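Local coordinates for major capsid protein (Faustovirus, PDB 5J7O) that probably builds the icosahedral shell of a large double-stranded DNA virus, assembling as a trimer of double jelly-roll subunits, at residues S92-F96 / Y317-F321; F100-V104 / F303-R307; Q95-S101 / A309-V313. Numbering follows the deposited sequence.

The three contacts lie on the same side of the chain's centre, in the first jelly roll of the double jelly-roll subunit. Along the chain the first segments advance from 92 to 104 while the second run back from 321 to 303, so contact 3 lies between contacts 1 and 2. Centres of contacts 1 and 3, and of 2 and 3, are about 10 Å apart; those of 1 and 2, about 15 Å. Contacts 2 and 3 share strand 99-109, whereas contact 1 marks the departure from strand 88-92 of the other sheet. Ile93 packs on Phe100 and Met103, and Arg320 on Phe100, joining the two sheets.

Contact 1 (S92-F96 / Y317-F321); sequences SIPQF and YGQRF
Ser92, the last residue of strand 88-92, forms an antiparallel non-hydrogen-bonded pair with Phe321 at the start of strand 320-326, with their CA atoms 4.7 Å apart. Both side chains lie on one face of the sheet: Ser92 OG is 3.2 Å from Phe321 CE1 and is hydrogen-bonded to Asn79. From Ile93 to Gln95 the chain is extended but irregular. Ile93 (chi1 m, chi2 t) sets CG2 over one face of the Arg320 guanidinium, while its carbonyl takes two hydrogen bonds, from Arg320 NE to Ile93 O (3.0 Å) and from Arg320 NH2 to Ile93 O (3.2 Å). Pro94 CA lies 3.9 Å from Tyr317 CE1. At Gln95, the backbone N sits over a face of the Tyr317 ring and OE1 lies 3.4 Å from Tyr317 CB. Arg320 (p, then extended) thus reaches along the loop at the end of a jelly-roll sheet; its NH1 bonds Ser312 OG and Ile315 O. The buried guanidinium therefore donates to two loop carbonyls, Ile93 O and Ile315 O.

Contact 2 (F100-V104 / F303-R307); sequences FSDMV and FRDPR
A very short and strongly bent hydrogen bond, 2.5 Å from Arg304 NH2 to Met103 O with an N-H...O angle of 115°, is the most striking feature of this contact. Together with a bond from Ser101 and the packing of Phe303, it holds a loop of the jelly roll, running between strands 293-298 and 310-311, against strand 99-109. The two segments come closest at Asp102 and Arg304, whose CA atoms are 4.0 Å apart. Although the CA-to-CB bond of Arg304 points away, its side chain (chi1 t, chi2 t, chi3 m, chi4 -90°) folds back so that Asp102 CB lies over one guanidinium face, 3.3 Å from Arg304 NH1. Asp102 OD2 and Arg304 NH1, 4.2 Å apart, are too far for a salt bridge; across the subunit boundary Asp102 bonds Tyr548, and Arg304 bonds Asn552 and Tyr548, of the second subunit. The contact therefore underlies a trimer interface.

Ser101 departs from the regular strand conformation (phi/psi -128°/-121°), and its OG (chi1 t) donates to Phe303 O at 3.3 Å. Ser101 O approaches the edge of the Phe303 ring, 3.2 Å from Phe303 CD1. Phe303 (chi1 p) also receives Met103, which is extended after an m chi1: CE lies 3.7 Å from Phe303 CE1, and SD is 5.1 Å from the ring centroid, at the ring edge, a Met-aromatic contact. Farther along, Asp305 closes an Asx turn, with Arg307 N donating to Asp305 OD1 at 3.0 Å, and a salt bridge joins Arg307 NH2 to Asp305 OD2 at 2.9 Å.

Contact 3 (Q95-S101 / A309-V313); sequences QFGDFFS and AIASV
Three backbone hydrogen bonds join these segments, the shortest and straightest running from Ser312 N to Asp98 O (2.7 Å, 169°). The other two form the hydrogen-bonded antiparallel pair of Phe100 and Ile310: Phe100 N to Ile310 O and Ile310 N to Phe100 O, each 3.2 Å. Water 1 extends the pairing, donating to Asp98 O at 2.8 Å and accepting from Val313 N at 2.8 Å. Next along, Phe99 and Ala311 make a non-hydrogen-bonded pair, CA atoms 4.6 Å apart, where Phe99 CA lies 3.2 Å from Ile310 O in a CA-H...O contact.

Packing follows the two faces of the sheet. On one, Phe100 (chi1 p, chi2 -89°) turns its ring face to Ile310 (m, t): Ile310 CB is 4.2 Å from the ring centroid in a CH-pi contact, and Phe100 CZ is 3.8 Å from Ile310 CG2. On the other, Phe99 (chi1 m) sets CB 3.6 Å from Ala309 CB and CE2 3.8 Å from Ala311 CB, next to Ile59 of the third subunit. Gly97 O lies 3.4 Å from Ser312 CB as the first segment turns into its strand. On its far side strand 99-109 pairs with strand 389-401, where Asp98 and Phe99 both face Ile399: a classic beta bulge at the start of a jelly-roll strand held between two antiparallel neighbours.

Contact 1 (S92-F96 / Y317-F321)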
# COMPACT_ATOMS: atom_id res chain seq x y z
N SER B 92 -1.65 -38.74 -8.34
CA SER B 92 -3.00 -39.21 -8.61
C SER B 92 -3.98 -38.42 -7.77
O SER B 92 -3.68 -37.99 -6.66
CB SER B 92 -3.13 -40.71 -8.31
OG SER B 92 -2.42 -41.49 -9.25
N ILE B 93 -5.17 -38.20 -8.33
CA ILE B 93 -6.24 -37.55 -7.58
C ILE B 93 -7.04 -38.66 -6.89
O ILE B 93 -7.83 -39.35 -7.55
CB ILE B 93 -7.13 -36.69 -8.48
CG1 ILE B 93 -6.27 -35.66 -9.23
CG2 ILE B 93 -8.20 -35.98 -7.66
CD1 ILE B 93 -7.04 -34.81 -10.21
N PRO B 94 -6.86 -38.87 -5.59
CA PRO B 94 -7.48 -40.02 -4.93
C PRO B 94 -8.99 -39.93 -4.94
O PRO B 94 -9.58 -38.86 -5.09
CB PRO B 94 -6.93 -39.96 -3.50
CG PRO B 94 -5.75 -39.05 -3.57
CD PRO B 94 -6.06 -38.06 -4.65
N GLN B 95 -9.63 -41.09 -4.80
CA GLN B 95 -11.07 -41.15 -4.68
C GLN B 95 -11.46 -40.87 -3.23
O GLN B 95 -11.08 -41.61 -2.33
CB GLN B 95 -11.59 -42.52 -5.13
CG GLN B 95 -13.06 -42.53 -5.48
CD GLN B 95 -13.43 -43.73 -6.33
OE1 GLN B 95 -13.35 -43.68 -7.55
NE2 GLN B 95 -13.85 -44.81 -5.67
N PHE B 96 -12.20 -39.78 -3.02
CA PHE B 96 -12.54 -39.36 -1.67
C PHE B 96 -13.95 -38.78 -1.64
O PHE B 96 -14.88 -39.42 -1.14
CB PHE B 96 -11.53 -38.34 -1.16
CG PHE B 96 -11.63 -38.06 0.31
CD1 PHE B 96 -12.25 -38.95 1.17
CD2 PHE B 96 -11.10 -36.89 0.85
CE1 PHE B 96 -12.34 -38.69 2.52
CE2 PHE B 96 -11.19 -36.63 2.20
CZ PHE B 96 -11.81 -37.53 3.04
N TYR B 317 -11.50 -42.43 -11.63
CA TYR B 317 -10.26 -42.64 -10.89
C TYR B 317 -9.36 -43.61 -11.64
O TYR B 317 -9.82 -44.51 -12.35
CB TYR B 317 -10.58 -43.16 -9.49
CG TYR B 317 -9.40 -43.49 -8.61
CD1 TYR B 317 -8.39 -42.56 -8.38
CD2 TYR B 317 -9.31 -44.72 -7.97
CE1 TYR B 317 -7.32 -42.85 -7.57
CE2 TYR B 317 -8.24 -45.02 -7.15
CZ TYR B 317 -7.25 -44.09 -6.95
OH TYR B 317 -6.18 -44.39 -6.14
N GLY B 318 -8.05 -43.42 -11.49
CA GLY B 318 -7.06 -44.22 -12.18
C GLY B 318 -6.63 -43.68 -13.52
O GLY B 318 -5.63 -44.17 -14.08
N GLN B 319 -7.34 -42.69 -14.07
CA GLN B 319 -6.98 -42.06 -15.33
C GLN B 319 -6.90 -40.54 -15.19
O GLN B 319 -6.90 -39.83 -16.20
CB GLN B 319 -7.97 -42.44 -16.43
CG GLN B 319 -9.40 -42.59 -15.92
CD GLN B 319 -10.42 -42.63 -17.03
OE1 GLN B 319 -11.25 -41.73 -17.16
NE2 GLN B 319 -10.37 -43.67 -17.85
N ARG B 320 -6.83 -40.04 -13.96
CA ARG B 320 -6.78 -38.61 -13.68
C ARG B 320 -5.52 -38.31 -12.88
O ARG B 320 -5.24 -38.97 -11.87
CB ARG B 320 -8.03 -38.17 -12.91
CG ARG B 320 -8.32 -38.99 -11.66
CD ARG B 320 -9.71 -38.70 -11.11
NE ARG B 320 -9.83 -39.13 -9.72
CZ ARG B 320 -10.97 -39.15 -9.04
NH1 ARG B 320 -12.10 -38.77 -9.63
NH2 ARG B 320 -10.99 -39.56 -7.78
N PHE B 321 -4.75 -37.32 -13.33
CA PHE B 321 -3.47 -37.03 -12.71
C PHE B 321 -3.20 -35.53 -12.74
O PHE B 321 -3.73 -34.80 -13.58
CB PHE B 321 -2.32 -37.75 -13.43
CG PHE B 321 -2.46 -39.24 -13.45
CD1 PHE B 321 -1.97 -40.01 -12.41
CD2 PHE B 321 -3.06 -39.88 -14.52
CE1 PHE B 321 -2.09 -41.39 -12.43
CE2 PHE B 321 -3.18 -41.25 -14.55
CZ PHE B 321 -2.70 -42.01 -13.50

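Contact 2 (F100-V104 / F303-R307)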
# COMPACT_ATOMS: atom_id res chain seq x y z
N PHE B 100 -14.26 -32.87 -6.40
CA PHE B 100 -13.02 -32.28 -5.94
C PHE B 100 -12.88 -30.88 -6.53
O PHE B 100 -13.34 -30.61 -7.64
CB PHE B 100 -11.78 -33.15 -6.28
CG PHE B 100 -11.69 -33.57 -7.72
CD1 PHE B 100 -12.29 -34.75 -8.15
CD2 PHE B 100 -10.97 -32.83 -8.64
CE1 PHE B 100 -12.19 -35.15 -9.47
CE2 PHE B 100 -10.86 -33.22 -9.96
CZ PHE B 100 -11.48 -34.39 -10.37
N SER B 101 -12.25 -29.99 -5.75
CA SER B 101 -12.25 -28.57 -6.07
C SER B 101 -10.85 -27.99 -6.08
O SER B 101 -9.99 -28.44 -6.84
CB SER B 101 -13.13 -27.81 -5.07
OG SER B 101 -13.39 -26.49 -5.51
N ASP B 102 -10.60 -26.99 -5.24
CA ASP B 102 -9.34 -26.25 -5.28
C ASP B 102 -8.17 -27.14 -4.86
O ASP B 102 -8.31 -28.04 -4.03
CB ASP B 102 -9.42 -25.02 -4.38
CG ASP B 102 -9.83 -25.35 -2.96
OD1 ASP B 102 -11.02 -25.66 -2.74
OD2 ASP B 102 -8.96 -25.29 -2.06
N MET B 103 -7.01 -26.87 -5.45
CA MET B 103 -5.81 -27.65 -5.23
C MET B 103 -4.64 -26.74 -4.91
O MET B 103 -4.52 -25.65 -5.48
CB MET B 103 -5.48 -28.53 -6.44
CG MET B 103 -6.55 -29.55 -6.79
SD MET B 103 -6.09 -30.61 -8.17
CE MET B 103 -7.51 -31.69 -8.24
N VAL B 104 -3.78 -27.19 -4.00
CA VAL B 104 -2.59 -26.44 -3.62
C VAL B 104 -1.49 -27.45 -3.29
O VAL B 104 -1.76 -28.50 -2.70
CB VAL B 104 -2.88 -25.48 -2.44
CG1 VAL B 104 -3.27 -26.24 -1.19
CG2 VAL B 104 -1.69 -24.58 -2.18
N PHE B 303 -11.51 -25.18 -11.95
CA PHE B 303 -12.37 -25.88 -11.00
C PHE B 303 -12.01 -25.52 -9.56
O PHE B 303 -12.36 -26.24 -8.63
CB PHE B 303 -12.30 -27.39 -11.21
CG PHE B 303 -10.91 -27.95 -11.22
CD1 PHE B 303 -10.25 -28.24 -10.03
CD2 PHE B 303 -10.28 -28.22 -12.42
CE1 PHE B 303 -8.97 -28.76 -10.05
CE2 PHE B 303 -9.00 -28.75 -12.44
CZ PHE B 303 -8.34 -29.02 -11.25
N ARG B 304 -11.29 -24.41 -9.39
CA ARG B 304 -11.09 -23.87 -8.05
C ARG B 304 -12.37 -23.28 -7.49
O ARG B 304 -12.61 -23.33 -6.28
CB ARG B 304 -9.97 -22.83 -8.08
CG ARG B 304 -9.88 -21.92 -6.87
CD ARG B 304 -8.54 -21.22 -6.84
NE ARG B 304 -7.45 -22.19 -6.90
CZ ARG B 304 -6.90 -22.76 -5.83
NH1 ARG B 304 -7.32 -22.43 -4.62
NH2 ARG B 304 -5.93 -23.65 -5.97
N ASP B 305 -13.21 -22.74 -8.36
CA ASP B 305 -14.53 -22.25 -8.00
C ASP B 305 -15.36 -23.38 -7.39
O ASP B 305 -15.53 -24.42 -8.04
CB ASP B 305 -15.22 -21.69 -9.25
CG ASP B 305 -16.47 -20.89 -8.94
OD1 ASP B 305 -17.12 -21.14 -7.90
OD2 ASP B 305 -16.83 -20.02 -9.76
N PRO B 306 -15.88 -23.22 -6.17
CA PRO B 306 -16.72 -24.28 -5.59
C PRO B 306 -17.92 -24.64 -6.46
O PRO B 306 -18.30 -25.81 -6.53
CB PRO B 306 -17.15 -23.69 -4.24
CG PRO B 306 -16.08 -22.71 -3.91
CD PRO B 306 -15.64 -22.12 -5.22
N ARG B 307 -18.52 -23.64 -7.12
CA ARG B 307 -19.64 -23.91 -8.02
C ARG B 307 -19.25 -24.87 -9.14
O ARG B 307 -20.11 -25.58 -9.67
CB ARG B 307 -20.14 -22.59 -8.62
CG ARG B 307 -20.81 -21.66 -7.63
CD ARG B 307 -21.12 -20.32 -8.28
NE ARG B 307 -19.90 -19.62 -8.69
CZ ARG B 307 -19.90 -18.43 -9.28
NH1 ARG B 307 -21.04 -17.81 -9.55
NH2 ARG B 307 -18.75 -17.85 -9.62

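Contact 3 (Q95-S101 / A309-V313)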
# COMPACT_ATOMS: atom_id res chain seq x y z
N GLN B 95 -9.63 -41.09 -4.80
CA GLN B 95 -11.07 -41.15 -4.68
C GLN B 95 -11.46 -40.87 -3.23
O GLN B 95 -11.08 -41.61 -2.33
CB GLN B 95 -11.59 -42.52 -5.13
CG GLN B 95 -13.06 -42.53 -5.48
CD GLN B 95 -13.43 -43.73 -6.33
OE1 GLN B 95 -13.35 -43.68 -7.55
NE2 GLN B 95 -13.85 -44.81 -5.67
N PHE B 96 -12.20 -39.78 -3.02
CA PHE B 96 -12.54 -39.36 -1.67
C PHE B 96 -13.95 -38.78 -1.64
O PHE B 96 -14.88 -39.42 -1.14
CB PHE B 96 -11.53 -38.34 -1.16
CG PHE B 96 -11.63 -38.06 0.31
CD1 PHE B 96 -12.25 -38.95 1.17
CD2 PHE B 96 -11.10 -36.89 0.85
CE1 PHE B 96 -12.34 -38.69 2.52
CE2 PHE B 96 -11.19 -36.63 2.20
CZ PHE B 96 -11.81 -37.53 3.04
N GLY B 97 -14.12 -37.56 -2.17
CA GLY B 97 -15.42 -36.92 -2.16
C GLY B 97 -16.22 -37.20 -3.42
O GLY B 97 -15.74 -37.81 -4.38
N ASP B 98 -17.47 -36.73 -3.41
CA ASP B 98 -18.29 -36.77 -4.61
C ASP B 98 -17.75 -35.81 -5.67
O ASP B 98 -17.92 -36.05 -6.87
CB ASP B 98 -19.74 -36.44 -4.28
CG ASP B 98 -20.32 -37.37 -3.23
OD1 ASP B 98 -20.12 -38.59 -3.34
OD2 ASP B 98 -20.98 -36.87 -2.29
N PHE B 99 -17.12 -34.73 -5.23
CA PHE B 99 -16.51 -33.75 -6.11
C PHE B 99 -15.15 -33.38 -5.54
O PHE B 99 -14.89 -33.54 -4.34
CB PHE B 99 -17.38 -32.48 -6.26
CG PHE B 99 -18.77 -32.75 -6.75
CD1 PHE B 99 -19.75 -33.21 -5.89
CD2 PHE B 99 -19.11 -32.51 -8.07
CE1 PHE B 99 -21.04 -33.46 -6.34
CE2 PHE B 99 -20.39 -32.75 -8.53
CZ PHE B 99 -21.35 -33.22 -7.67
N PHE B 100 -14.26 -32.87 -6.40
CA PHE B 100 -13.02 -32.28 -5.94
C PHE B 100 -12.88 -30.88 -6.53
O PHE B 100 -13.34 -30.61 -7.64
CB PHE B 100 -11.78 -33.15 -6.28
CG PHE B 100 -11.69 -33.57 -7.72
CD1 PHE B 100 -12.29 -34.75 -8.15
CD2 PHE B 100 -10.97 -32.83 -8.64
CE1 PHE B 100 -12.19 -35.15 -9.47
CE2 PHE B 100 -10.86 -33.22 -9.96
CZ PHE B 100 -11.48 -34.39 -10.37
N SER B 101 -12.25 -29.99 -5.75
CA SER B 101 -12.25 -28.57 -6.07
C SER B 101 -10.85 -27.99 -6.08
O SER B 101 -9.99 -28.44 -6.84
CB SER B 101 -13.13 -27.81 -5.07
OG SER B 101 -13.39 -26.49 -5.51
N ALA B 309 -16.97 -27.45 -9.08
CA ALA B 309 -16.32 -28.68 -8.66
C ALA B 309 -16.61 -29.79 -9.66
O ALA B 309 -17.69 -29.86 -10.25
CB ALA B 309 -16.78 -29.08 -7.26
N ILE B 310 -15.63 -30.67 -9.84
CA ILE B 310 -15.71 -31.72 -10.85
C ILE B 310 -16.29 -32.97 -10.22
O ILE B 310 -15.82 -33.43 -9.17
CB ILE B 310 -14.32 -32.00 -11.46
CG1 ILE B 310 -13.79 -30.76 -12.17
CG2 ILE B 310 -14.39 -33.19 -12.41
CD1 ILE B 310 -12.44 -30.96 -12.82
N ALA B 311 -17.32 -33.53 -10.86
CA ALA B 311 -17.93 -34.76 -10.38
C ALA B 311 -16.92 -35.90 -10.43
O ALA B 311 -16.35 -36.19 -11.49
CB ALA B 311 -19.16 -35.10 -11.21
N SER B 312 -16.71 -36.55 -9.28
CA SER B 312 -15.73 -37.64 -9.21
C SER B 312 -16.09 -38.78 -10.15
O SER B 312 -15.20 -39.49 -10.63
CB SER B 312 -15.62 -38.15 -7.77
OG SER B 312 -14.63 -39.16 -7.66
N VAL B 313 -17.38 -38.96 -10.44
CA VAL B 313 -17.78 -40.02 -11.36
C VAL B 313 -17.48 -39.62 -12.81
O VAL B 313 -17.15 -40.49 -13.63
CB VAL B 313 -19.27 -40.36 -11.17
CG1 VAL B 313 -19.52 -40.89 -9.77
CG2 VAL B 313 -20.14 -39.14 -11.44
O HOH W 1 -19.21 -37.80 -8.59